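Putative HTH-type transcriptional regulator PH0061 (Pyrococcus horikoshii, PDB 2DBB) probably binds DNA sequence-specifically as an AsnC-family transcriptional regulator with a helix-turn-helix domain. Local coordinates at the interface of chains A and B. Numbering follows the deposited sequence. Chains: chain A/B, Putative HTH-type transcriptional regulator PH0061.

The interface of chains A and B. Residues chain A 58-60, 69, 148, 150; chain B 57, 59, 97, 148, 150.
In A:Ile150 and B:Ile150 alike, CG1 stands anti to the carbonyl carbon, and with this shared torsion the two side chains reach toward each other, tip to tip. They part at the next bond: the A:Ile150 chain is extended (chi2 176°), whereas that of B:Ile150 is bent (chi2 -49°). Their CD1 methyls meet at 3.4 Å, a close approach for two methyl carbons. The pair illustrates how a dimer of identical chains can bring the same residue from both partners into one apolar core, here where the C-terminal ends meet the 53-60 strands.

B:Ile150 hides more surface against the partner than A:Ile150 does, 84 Å² in this patch. Its CD1 also lies at the edge of the A:Phe148 ring, in the ring plane, 3.6 Å from CE2. The branch methyl CG2 packs against A:Pro60 CD at 3.7 Å, while the side chain crosses that of A:Ile59 obliquely, CG1 lying 3.8 Å from A:Ile59 CD1. Further along, A:Ile59 meets the B:Thr57 methyl CG2, which also borders A:Ile150 CD1. This methyl faces the apolar core while the threonine hydroxyl OG1 turns to a water that bridges to the backbone N of A:Ile150. A:Phe148 additionally forms an antiparallel beta bridge with B:Ser97, tying the apolar cluster to a strand of the partner.

The interface as a whole is two-fold symmetric, though the two copies of Ile150 differ in side-chain conformation, consistent with a dimer, although the structure alone does not establish the assembly in solution. Beside the apolar cluster, the A:Tyr69 phenol OH donates a hydrogen bond to B:Ile150 O at 3.1 Å, approaching 25° out of the carbonyl plane.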
loop_
_atom_site.group_PDB
_atom_site.type_symbol
_atom_site.label_atom_id
_atom_site.label_comp_id
_atom_site.label_asym_id
_atom_site.label_seq_id
_atom_site.Cartn_x
_atom_site.Cartn_y
_atom_site.Cartn_z
ATOM N N ILE A 58 5.696 -5.430 6.027
ATOM C CA ILE A 58 5.248 -6.644 5.362
ATOM C C ILE A 58 3.907 -6.373 4.693
ATOM O O ILE A 58 3.227 -5.393 5.007
ATOM C CB ILE A 58 5.041 -7.821 6.357
ATOM C CG1 ILE A 58 4.011 -7.423 7.420
ATOM C CG2 ILE A 58 6.367 -8.229 6.975
ATOM C CD1 ILE A 58 3.608 -8.548 8.369
ATOM N N ILE A 59 3.552 -7.242 3.752
ATOM C CA ILE A 59 2.275 -7.164 3.068
ATOM C C ILE A 59 1.529 -8.407 3.549
ATOM O O ILE A 59 1.824 -9.526 3.131
ATOM C CB ILE A 59 2.410 -7.246 1.520
ATOM C CG1 ILE A 59 3.208 -6.054 0.982
ATOM C CG2 ILE A 59 1.019 -7.267 0.879
ATOM C CD1 ILE A 59 2.674 -4.720 1.422
ATOM N N PRO A 60 0.580 -8.229 4.470
ATOM C CA PRO A 60 -0.197 -9.356 4.991
ATOM C C PRO A 60 -1.485 -9.550 4.198
ATOM O O PRO A 60 -1.887 -8.677 3.433
ATOM C CB PRO A 60 -0.478 -8.931 6.424
ATOM C CG PRO A 60 -0.708 -7.467 6.259
ATOM C CD PRO A 60 0.403 -7.036 5.318
ATOM N N TYR A 69 -10.728 -3.612 3.407
ATOM C CA TYR A 69 -10.387 -2.234 3.116
ATOM C C TYR A 69 -11.609 -1.479 2.642
ATOM O O TYR A 69 -12.631 -2.063 2.279
ATOM C CB TYR A 69 -9.340 -2.134 2.012
ATOM C CG TYR A 69 -7.932 -2.488 2.411
ATOM C CD1 TYR A 69 -7.334 -1.924 3.545
ATOM C CD2 TYR A 69 -7.158 -3.318 1.605
ATOM C CE1 TYR A 69 -5.998 -2.177 3.850
ATOM C CE2 TYR A 69 -5.828 -3.576 1.903
ATOM C CZ TYR A 69 -5.252 -3.005 3.018
ATOM O OH TYR A 69 -3.923 -3.259 3.280
ATOM N N PHE A 148 -1.449 -6.474 -4.499
ATOM C CA PHE A 148 -1.080 -5.421 -3.561
ATOM C C PHE A 148 0.425 -5.433 -3.341
ATOM O O PHE A 148 0.960 -6.345 -2.715
ATOM C CB PHE A 148 -1.798 -5.611 -2.224
ATOM C CG PHE A 148 -1.914 -4.347 -1.414
ATOM C CD1 PHE A 148 -3.043 -3.539 -1.521
ATOM C CD2 PHE A 148 -0.889 -3.954 -0.561
ATOM C CE1 PHE A 148 -3.150 -2.352 -0.784
ATOM C CE2 PHE A 148 -0.986 -2.770 0.178
ATOM C CZ PHE A 148 -2.123 -1.968 0.062
ATOM N N ILE A 150 4.057 -2.538 -2.984
ATOM C CA ILE A 150 4.498 -1.170 -2.725
ATOM C C ILE A 150 5.749 -0.954 -3.569
ATOM O O ILE A 150 6.870 -1.046 -3.065
ATOM C CB ILE A 150 4.890 -0.954 -1.252
ATOM C CG1 ILE A 150 3.775 -1.442 -0.328
ATOM C CG2 ILE A 150 5.170 0.521 -1.013
ATOM C CD1 ILE A 150 4.128 -1.353 1.127
ATOM N N THR B 57 8.521 -6.443 2.535
ATOM C CA THR B 57 8.905 -5.354 1.650
ATOM C C THR B 57 9.243 -4.066 2.407
ATOM O O THR B 57 9.476 -4.090 3.619
ATOM C CB THR B 57 7.770 -5.098 0.618
ATOM O OG1 THR B 57 8.211 -4.171 -0.382
ATOM C CG2 THR B 57 6.535 -4.552 1.310
ATOM N N ILE B 59 8.577 0.500 2.646
ATOM C CA ILE B 59 7.751 1.648 2.299
ATOM C C ILE B 59 8.746 2.749 1.955
ATOM O O ILE B 59 9.449 3.264 2.821
ATOM C CB ILE B 59 6.870 2.118 3.469
ATOM C CG1 ILE B 59 5.821 1.054 3.796
ATOM C CG2 ILE B 59 6.175 3.421 3.099
ATOM C CD1 ILE B 59 4.898 1.444 4.932
ATOM N N SER B 97 -1.337 -2.091 -7.311
ATOM C CA SER B 97 -2.455 -2.729 -6.637
ATOM C C SER B 97 -3.691 -2.725 -7.507
ATOM O O SER B 97 -3.879 -1.844 -8.348
ATOM C CB SER B 97 -2.766 -2.059 -5.289
ATOM O OG SER B 97 -3.397 -0.805 -5.443
ATOM N N PHE B 148 0.891 6.675 4.667
ATOM C CA PHE B 148 0.918 5.440 3.903
ATOM C C PHE B 148 1.382 4.247 4.733
ATOM O O PHE B 148 2.565 4.121 5.042
ATOM C CB PHE B 148 1.827 5.593 2.686
ATOM C CG PHE B 148 1.502 4.644 1.574
ATOM C CD1 PHE B 148 0.621 5.015 0.565
ATOM C CD2 PHE B 148 2.053 3.368 1.550
ATOM C CE1 PHE B 148 0.292 4.128 -0.459
ATOM C CE2 PHE B 148 1.732 2.470 0.531
ATOM C CZ PHE B 148 0.850 2.850 -0.477
ATOM N N ILE B 150 0.281 -0.185 5.586
ATOM C CA ILE B 150 -0.460 -1.328 5.074
ATOM C C ILE B 150 -1.507 -1.742 6.111
ATOM O O ILE B 150 -2.668 -1.981 5.772
ATOM C CB ILE B 150 0.479 -2.512 4.767
ATOM C CG1 ILE B 150 1.613 -2.043 3.853
ATOM C CG2 ILE B 150 -0.298 -3.635 4.095
ATOM C CD1 ILE B 150 1.135 -1.255 2.642
HETATM O O HOH W 1 6.207 -4.294 -2.542
#